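Putative angiotensinogen (Lampetra fluviatilis, PDB 5INW) belongs to the serpin family, binds heparin and inhibits thrombin through a heparin-promoted template mechanism, and is seen here with its reactive loop cleaved. Local coordinates at residues L117-T121 with L132-L136; V203-D207 with V234-L240; L260-V264 with M275-H280. The protein carries 1 engineered substitution. Numbering follows the deposited sequence.

Interaction 1: residues L117-T121 with L132-L136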
loop_
_atom_site.group_PDB
_atom_site.type_symbol
_atom_site.label_atom_id
_atom_site.label_comp_id
_atom_site.label_asym_id
_atom_site.label_seq_id
_atom_site.Cartn_x
_atom_site.Cartn_y
_atom_site.Cartn_z
ATOM N N LEU A 117 -8.930 -7.811 0.636
ATOM C CA LEU A 117 -9.167 -8.974 1.513
ATOM C C LEU A 117 -10.401 -8.852 2.405
ATOM O O LEU A 117 -10.957 -9.856 2.820
ATOM C CB LEU A 117 -7.968 -9.189 2.409
ATOM C CG LEU A 117 -6.633 -9.470 1.717
ATOM C CD1 LEU A 117 -5.561 -9.464 2.787
ATOM C CD2 LEU A 117 -6.634 -10.791 0.982
ATOM N N GLY A 118 -10.810 -7.625 2.725
ATOM C CA GLY A 118 -12.077 -7.386 3.417
ATOM C C GLY A 118 -13.225 -7.878 2.568
ATOM O O GLY A 118 -14.149 -8.490 3.064
ATOM N N VAL A 119 -13.154 -7.645 1.267
ATOM C CA VAL A 119 -14.215 -8.093 0.376
ATOM C C VAL A 119 -14.286 -9.645 0.392
ATOM O O VAL A 119 -15.324 -10.240 0.537
ATOM C CB VAL A 119 -13.999 -7.572 -1.068
ATOM C CG1 VAL A 119 -15.066 -8.152 -1.984
ATOM C CG2 VAL A 119 -14.063 -6.036 -1.130
ATOM N N VAL A 120 -13.140 -10.281 0.294
ATOM C CA VAL A 120 -13.049 -11.740 0.350
ATOM C C VAL A 120 -13.554 -12.235 1.707
ATOM O O VAL A 120 -14.203 -13.288 1.798
ATOM C CB VAL A 120 -11.573 -12.237 0.055
ATOM C CG1 VAL A 120 -11.413 -13.751 0.258
ATOM C CG2 VAL A 120 -11.149 -11.900 -1.363
ATOM N N THR A 121 -13.225 -11.494 2.758
ATOM C CA THR A 121 -13.666 -11.891 4.106
ATOM C C THR A 121 -15.183 -11.915 4.205
ATOM O O THR A 121 -15.751 -12.821 4.753
ATOM C CB THR A 121 -13.064 -10.948 5.172
ATOM O OG1 THR A 121 -11.625 -10.975 5.044
ATOM C CG2 THR A 121 -13.487 -11.359 6.546
ATOM N N LEU A 132 -8.674 -15.400 7.948
ATOM C CA LEU A 132 -8.804 -14.031 7.420
ATOM C C LEU A 132 -9.129 -12.955 8.475
ATOM O O LEU A 132 -8.524 -11.871 8.435
ATOM C CB LEU A 132 -9.834 -13.976 6.272
ATOM C CG LEU A 132 -9.294 -14.257 4.860
ATOM C CD1 LEU A 132 -10.420 -14.382 3.862
ATOM C CD2 LEU A 132 -8.381 -13.148 4.384
ATOM N N ASP A 133 -10.080 -13.253 9.381
ATOM C CA ASP A 133 -10.367 -12.401 10.559
ATOM C C ASP A 133 -9.136 -12.248 11.425
ATOM O O ASP A 133 -8.803 -11.140 11.835
ATOM C CB ASP A 133 -11.458 -12.983 11.474
ATOM C CG ASP A 133 -12.857 -13.043 10.831
ATOM O OD1 ASP A 133 -13.202 -12.198 10.001
ATOM O OD2 ASP A 133 -13.644 -13.935 11.219
ATOM N N THR A 134 -8.435 -13.349 11.713
ATOM C CA THR A 134 -7.228 -13.234 12.559
ATOM C C THR A 134 -6.168 -12.346 11.846
ATOM O O THR A 134 -5.650 -11.416 12.445
ATOM C CB THR A 134 -6.727 -14.576 13.147
ATOM O OG1 THR A 134 -6.459 -15.504 12.101
ATOM C CG2 THR A 134 -7.777 -15.164 14.079
ATOM N N ALA A 135 -5.927 -12.533 10.563
ATOM C CA ALA A 135 -4.997 -11.642 9.921
ATOM C C ALA A 135 -5.424 -10.149 9.977
ATOM O O ALA A 135 -4.596 -9.278 10.253
ATOM C CB ALA A 135 -4.719 -12.096 8.509
ATOM N N LEU A 136 -6.684 -9.842 9.723
ATOM C CA LEU A 136 -7.127 -8.428 9.665
ATOM C C LEU A 136 -7.449 -7.734 11.012
ATOM O O LEU A 136 -7.750 -6.532 11.009
ATOM C CB LEU A 136 -8.385 -8.296 8.791
ATOM C CG LEU A 136 -8.397 -8.726 7.323
ATOM C CD1 LEU A 136 -9.789 -8.522 6.718
ATOM C CD2 LEU A 136 -7.368 -7.971 6.513
#
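Thr121 sits at the centre of this contact, and its rotamer explains why a polar residue can be buried here. With chi1 in the m well, OG1 folds back along its own helix and donates a 2.6 Å hydrogen bond to Leu117 O, the same carbonyl that accepts Thr121 N. The hydroxyl is satisfied internally, and Thr121 OG1 can lie against carbon, 3.5 Å from Leu136 CD1 and 3.7 Å from Leu132 CB. Thr121 CG2 is directed instead at the carboxylate of Asp133, 3.6 Å from its OD1.

Leu132 and Leu136, one turn apart, both adopt m,t rotamers that carry their branched ends across the gap between the helices. CD1 of Leu132 meets Val120 CG1 at 3.8 Å, while CD2 of Leu136 approaches Leu117 CB at 4.3 Å. Beside them, Gly118 offers bare backbone, its CA 4.2 Å from Leu136 CD1. These long leucines suit segment axes whose closest approach is 10.5 Å. Met372 closes over Leu117 and Leu132, and Ile242 of strand 238-251 backs Val120. Segments 117-121 and 132-136 run nearly antiparallel, 147° between their directions, in consecutive helices that form an alpha-alpha hairpin in the helical layer beneath the central sheet of the serpin fold.

Interaction 2: residues V203-D207 with V234-L240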
loop_
_atom_site.group_PDB
_atom_site.type_symbol
_atom_site.label_atom_id
_atom_site.label_comp_id
_atom_site.label_asym_id
_atom_site.label_seq_id
_atom_site.Cartn_x
_atom_site.Cartn_y
_atom_site.Cartn_z
ATOM N N VAL A 203 -20.214 -9.528 -15.738
ATOM C CA VAL A 203 -19.323 -9.581 -16.893
ATOM C C VAL A 203 -19.332 -10.949 -17.482
ATOM O O VAL A 203 -19.467 -11.935 -16.742
ATOM C CB VAL A 203 -17.873 -9.305 -16.497
ATOM C CG1 VAL A 203 -16.939 -9.411 -17.694
ATOM C CG2 VAL A 203 -17.750 -7.936 -15.876
ATOM N N ASP A 204 -19.228 -10.995 -18.818
ATOM C CA ASP A 204 -19.098 -12.234 -19.561
ATOM C C ASP A 204 -17.602 -12.487 -19.674
ATOM O O ASP A 204 -16.940 -11.990 -20.585
ATOM C CB ASP A 204 -19.765 -12.112 -20.928
ATOM C CG ASP A 204 -19.740 -13.419 -21.739
ATOM O OD1 ASP A 204 -19.205 -14.453 -21.289
ATOM O OD2 ASP A 204 -20.270 -13.402 -22.870
ATOM N N PHE A 205 -17.054 -13.234 -18.723
ATOM C CA PHE A 205 -15.628 -13.560 -18.739
ATOM C C PHE A 205 -15.317 -14.592 -19.808
ATOM O O PHE A 205 -14.136 -14.822 -20.076
ATOM C CB PHE A 205 -15.152 -14.113 -17.381
ATOM C CG PHE A 205 -15.351 -13.171 -16.218
ATOM C CD1 PHE A 205 -14.613 -12.030 -16.109
ATOM C CD2 PHE A 205 -16.240 -13.487 -15.188
ATOM C CE1 PHE A 205 -14.756 -11.198 -15.010
ATOM C CE2 PHE A 205 -16.382 -12.656 -14.086
ATOM C CZ PHE A 205 -15.632 -11.510 -13.997
ATOM N N GLY A 206 -16.334 -15.298 -20.319
ATOM C CA GLY A 206 -16.171 -16.239 -21.431
ATOM C C GLY A 206 -15.590 -15.579 -22.676
ATOM O O GLY A 206 -14.634 -16.073 -23.246
ATOM N N ASP A 207 -16.166 -14.455 -23.071
ATOM C CA ASP A 207 -15.602 -13.593 -24.086
ATOM C C ASP A 207 -14.557 -12.714 -23.446
ATOM O O ASP A 207 -14.797 -11.540 -23.190
ATOM C CB ASP A 207 -16.709 -12.739 -24.688
ATOM C CG ASP A 207 -16.227 -11.858 -25.837
ATOM O OD1 ASP A 207 -14.997 -11.905 -26.222
ATOM O OD2 ASP A 207 -17.114 -11.109 -26.335
ATOM N N VAL A 234 -7.960 -12.562 -17.978
ATOM C CA VAL A 234 -9.038 -13.163 -17.198
ATOM C C VAL A 234 -9.424 -14.510 -17.784
ATOM O O VAL A 234 -9.711 -14.625 -18.975
ATOM C CB VAL A 234 -10.257 -12.215 -17.108
ATOM C CG1 VAL A 234 -10.988 -12.091 -18.443
ATOM C CG2 VAL A 234 -11.213 -12.655 -16.021
ATOM N N ASP A 235 -9.423 -15.528 -16.931
ATOM C CA ASP A 235 -9.873 -16.889 -17.278
ATOM C C ASP A 235 -11.381 -16.906 -17.609
ATOM O O ASP A 235 -12.153 -16.087 -17.088
ATOM C CB ASP A 235 -9.578 -17.831 -16.088
ATOM C CG ASP A 235 -9.330 -19.259 -16.501
ATOM O OD1 ASP A 235 -8.316 -19.516 -17.183
ATOM O OD2 ASP A 235 -10.125 -20.140 -16.105
ATOM N N THR A 236 -11.785 -17.805 -18.509
ATOM C CA THR A 236 -13.209 -18.128 -18.776
ATOM C C THR A 236 -13.945 -18.589 -17.510
ATOM O O THR A 236 -15.051 -18.098 -17.194
ATOM C CB THR A 236 -13.278 -19.264 -19.824
ATOM O OG1 THR A 236 -12.671 -18.798 -21.044
ATOM C CG2 THR A 236 -14.750 -19.790 -20.080
ATOM N N ASP A 237 -13.292 -19.508 -16.790
ATOM C CA ASP A 237 -13.818 -20.088 -15.544
ATOM C C ASP A 237 -13.629 -19.184 -14.325
ATOM O O ASP A 237 -13.823 -19.602 -13.186
ATOM C CB ASP A 237 -13.167 -21.454 -15.263
ATOM C CG ASP A 237 -13.359 -22.475 -16.417
ATOM O OD1 ASP A 237 -13.875 -22.112 -17.522
ATOM O OD2 ASP A 237 -12.978 -23.656 -16.198
ATOM N N THR A 238 -13.210 -17.953 -14.566
ATOM C CA THR A 238 -13.289 -16.924 -13.584
ATOM C C THR A 238 -14.719 -16.617 -13.283
ATOM O O THR A 238 -15.573 -16.422 -14.188
ATOM C CB THR A 238 -12.575 -15.655 -14.041
ATOM O OG1 THR A 238 -11.197 -15.984 -14.201
ATOM C CG2 THR A 238 -12.698 -14.533 -12.987
ATOM N N SER A 239 -14.932 -16.521 -11.985
ATOM C CA SER A 239 -16.225 -16.320 -11.416
ATOM C C SER A 239 -16.385 -14.967 -10.729
ATOM O O SER A 239 -17.472 -14.389 -10.814
ATOM C CB SER A 239 -16.528 -17.475 -10.474
ATOM O OG SER A 239 -17.164 -18.501 -11.225
ATOM N N LEU A 240 -15.331 -14.449 -10.094
ATOM C CA LEU A 240 -15.298 -13.030 -9.699
ATOM C C LEU A 240 -13.900 -12.465 -9.761
ATOM O O LEU A 240 -12.928 -13.216 -9.692
ATOM C CB LEU A 240 -15.762 -12.817 -8.271
ATOM C CG LEU A 240 -17.224 -13.014 -7.952
ATOM C CD1 LEU A 240 -17.435 -14.465 -7.502
ATOM C CD2 LEU A 240 -17.663 -11.997 -6.888
#
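Residues 203-207 leave the end of strand 200-203 and turn into helix 208-221, whereas residues 234-240 form a type I beta turn, Asp235 to Thr238, that leads into strand 238-251. Both strands belong to sheet A, the large central sheet of the serpin fold, so the contact lies where the crossover through helix 208-221 leaves the sheet and returns to it. The nearest CA atoms are those of Gly206 and Thr236, 4.4 Å apart. Weak bonds hold the turn: Thr238 N and Thr238 OG1 both reach Asp235 O, at 3.3 and 3.0 Å, and Asp237 N reaches Asp235 OD2 at 3.3 Å in the manner of an Asx turn. Further on, a classic beta bulge sets Ser239 and Leu240 opposite the single residue Ile416 of strand 405-417.

Packing between the segments depends chiefly on Phe205, whose broad ring packs against Val234 and Thr238, beside the turn. Phe205 CD1 touches Val234 CG2 at 3.5 Å, Phe205 CD2 lies 3.2 Å from Thr238 O, and Phe177 and Met215 complete the apolar surroundings. A threonine suits position 238 doubly, since its hydroxyl braces the turn while its methyl is presented to the ring. Gly206 fits its tight place because a CB would be crowded by Asp204 OD1, itself the weak acceptor of Gly206 N at 3.1 Å. Thr238 CG2 makes a CH-pi contact almost exactly above the ring of Phe205, 4.1 Å from its centroid and 4° off the normal.

Interaction 3: residues L260-V264 with M275-H280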
loop_
_atom_site.group_PDB
_atom_site.type_symbol
_atom_site.label_atom_id
_atom_site.label_comp_id
_atom_site.label_asym_id
_atom_site.label_seq_id
_atom_site.Cartn_x
_atom_site.Cartn_y
_atom_site.Cartn_z
ATOM N N LEU A 260 18.044 23.839 -7.565
ATOM C CA LEU A 260 18.941 23.067 -6.686
ATOM C C LEU A 260 18.715 21.580 -6.866
ATOM O O LEU A 260 18.272 20.904 -5.948
ATOM C CB LEU A 260 18.677 23.454 -5.233
ATOM C CG LEU A 260 18.930 24.909 -4.857
ATOM C CD1 LEU A 260 18.079 25.347 -3.676
ATOM C CD2 LEU A 260 20.412 25.057 -4.546
ATOM N N THR A 261 18.935 21.079 -8.069
ATOM C CA THR A 261 18.785 19.649 -8.346
ATOM C C THR A 261 19.916 19.264 -9.314
ATOM O O THR A 261 19.862 19.622 -10.492
ATOM C CB THR A 261 17.347 19.264 -8.850
ATOM O OG1 THR A 261 16.383 19.475 -7.799
ATOM C CG2 THR A 261 17.270 17.816 -9.283
ATOM N N LYS A 262 20.924 18.558 -8.793
ATOM C CA LYS A 262 22.106 18.118 -9.559
ATOM C C LYS A 262 22.256 16.596 -9.343
ATOM O O LYS A 262 21.772 16.040 -8.352
ATOM C CB LYS A 262 23.433 18.891 -9.212
ATOM C CG LYS A 262 24.293 19.185 -10.466
ATOM C CD LYS A 262 25.799 19.470 -10.249
ATOM C CE LYS A 262 26.499 19.776 -11.582
ATOM N NZ LYS A 262 27.985 19.748 -11.513
ATOM N N ASN A 263 22.946 15.929 -10.262
ATOM C CA ASN A 263 23.220 14.498 -10.114
ATOM C C ASN A 263 24.184 14.287 -8.953
ATOM O O ASN A 263 25.040 15.113 -8.715
ATOM C CB ASN A 263 23.819 13.926 -11.397
ATOM C CG ASN A 263 22.906 14.083 -12.609
ATOM O OD1 ASN A 263 21.702 14.155 -12.491
ATOM N ND2 ASN A 263 23.496 14.142 -13.778
ATOM N N VAL A 264 24.050 13.195 -8.230
ATOM C CA VAL A 264 24.913 12.889 -7.082
ATOM C C VAL A 264 25.028 11.363 -7.022
ATOM O O VAL A 264 24.082 10.644 -7.403
ATOM C CB VAL A 264 24.304 13.442 -5.768
ATOM C CG1 VAL A 264 25.005 12.894 -4.514
ATOM C CG2 VAL A 264 24.277 14.966 -5.779
ATOM N N MET A 275 24.477 7.807 -10.828
ATOM C CA MET A 275 24.163 9.241 -10.862
ATOM C C MET A 275 22.654 9.485 -10.823
ATOM O O MET A 275 21.943 9.240 -11.800
ATOM C CB MET A 275 24.783 9.934 -12.081
ATOM C CG MET A 275 26.298 10.080 -12.002
ATOM S SD MET A 275 27.000 10.655 -10.418
ATOM C CE MET A 275 27.014 12.439 -10.616
ATOM N N VAL A 276 22.172 9.979 -9.676
ATOM C CA VAL A 276 20.745 10.171 -9.453
ATOM C C VAL A 276 20.416 11.650 -9.281
ATOM O O VAL A 276 21.001 12.285 -8.406
ATOM C CB VAL A 276 20.287 9.399 -8.207
ATOM C CG1 VAL A 276 18.765 9.442 -8.069
ATOM C CG2 VAL A 276 20.747 7.966 -8.297
ATOM N N PRO A 277 19.497 12.192 -10.110
ATOM C CA PRO A 277 19.159 13.587 -9.939
ATOM C C PRO A 277 18.648 13.756 -8.539
ATOM O O PRO A 277 17.669 13.121 -8.173
ATOM C CB PRO A 277 18.044 13.834 -10.970
ATOM C CG PRO A 277 17.455 12.508 -11.242
ATOM C CD PRO A 277 18.601 11.535 -11.083
ATOM N N THR A 278 19.355 14.556 -7.754
ATOM C CA THR A 278 19.168 14.629 -6.313
ATOM C C THR A 278 18.740 16.035 -6.005
ATOM O O THR A 278 19.331 16.990 -6.509
ATOM C CB THR A 278 20.490 14.241 -5.593
ATOM O OG1 THR A 278 20.862 12.903 -5.963
ATOM C CG2 THR A 278 20.359 14.318 -4.067
ATOM N N MET A 279 17.719 16.170 -5.177
ATOM C CA MET A 279 17.109 17.477 -4.871
ATOM C C MET A 279 17.678 18.006 -3.593
ATOM O O MET A 279 18.250 17.237 -2.811
ATOM C CB MET A 279 15.591 17.356 -4.701
ATOM C CG MET A 279 14.893 16.808 -5.939
ATOM S SD MET A 279 13.158 16.544 -5.693
ATOM C CE MET A 279 13.095 15.445 -4.276
ATOM N N HIS A 280 17.489 19.316 -3.379
ATOM C CA HIS A 280 18.184 20.030 -2.308
ATOM C C HIS A 280 17.361 21.168 -1.746
ATOM O O HIS A 280 16.758 21.952 -2.502
ATOM C CB HIS A 280 19.499 20.571 -2.817
ATOM C CG HIS A 280 20.450 19.519 -3.259
ATOM N ND1 HIS A 280 21.289 18.868 -2.382
ATOM C CD2 HIS A 280 20.717 19.018 -4.486
ATOM C CE1 HIS A 280 22.022 17.994 -3.048
ATOM N NE2 HIS A 280 21.702 18.071 -4.328
#
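Four backbone hydrogen bonds join residues 260-264 to residues 275-280, and they form two antiparallel hydrogen-bonded pairs. Val264 and Val276 make the better one: Val276 N donates to Val264 O at 3.0 Å, nearly straight at 177°, and Val264 N returns to Val276 O at 3.2 Å. In the other, Thr278 N reaches Lys262 O at 2.9 Å, but the return bond from Lys262 N to Thr278 O, 3.2 Å long, is weak. Val276 O has a second donor, Thr278 OG1 at 2.5 Å, which satisfies that hydroxyl within its own strand.

Between these pairs stands the non-hydrogen-bonded pair Asn263-Pro277, and a second, Thr261-Met279, lies beyond Lys262-Thr278. Here CA-H...O contacts run from Thr261 CA to Thr278 O (3.3 Å) and from Asn263 CA to Val276 O (3.6 Å). Proline is well tolerated at 277, because a residue in such a pair owes no N-H to this partner; towards strand 345-359 its carbonyl can still accept a bond from Lys351, and Met279 bonds to Leu349. The hairpin of strands 261-267 and 273-283 thus continues into the rest of serpin sheet C.

Thr261 OG1 finds its acceptor outside the hairpin, at Glu403 OE2. Lys262, Val264, Val276 and Thr278 share the other face, where Val276 packs on Pro33 of the separate C-terminal peptide chain. At the start of segment 275-280, the exposed and flexible Met275 curls back so that its CE rests 3.6 Å from Asn263 CB.

From the N terminus, interaction 1 closes first, a short loop between consecutive helices 110-122 and 126-136. Interaction 2 follows and closes a longer one, bringing the two ends of the excursion through helix 208-221 together at one end of the central sheet. Strand 238-251 then runs along that sheet, and the chain turns into the hairpin of interaction 3, another short closure. The three are in series: none nests within or crosses another. Interactions 1 and 2 are neighbours, their nearest atoms about 7 Å apart, and strand 238-251 reaches both, backing the first and starting in the second. Interaction 3 is remote, its centre about 48 Å from that of interaction 2.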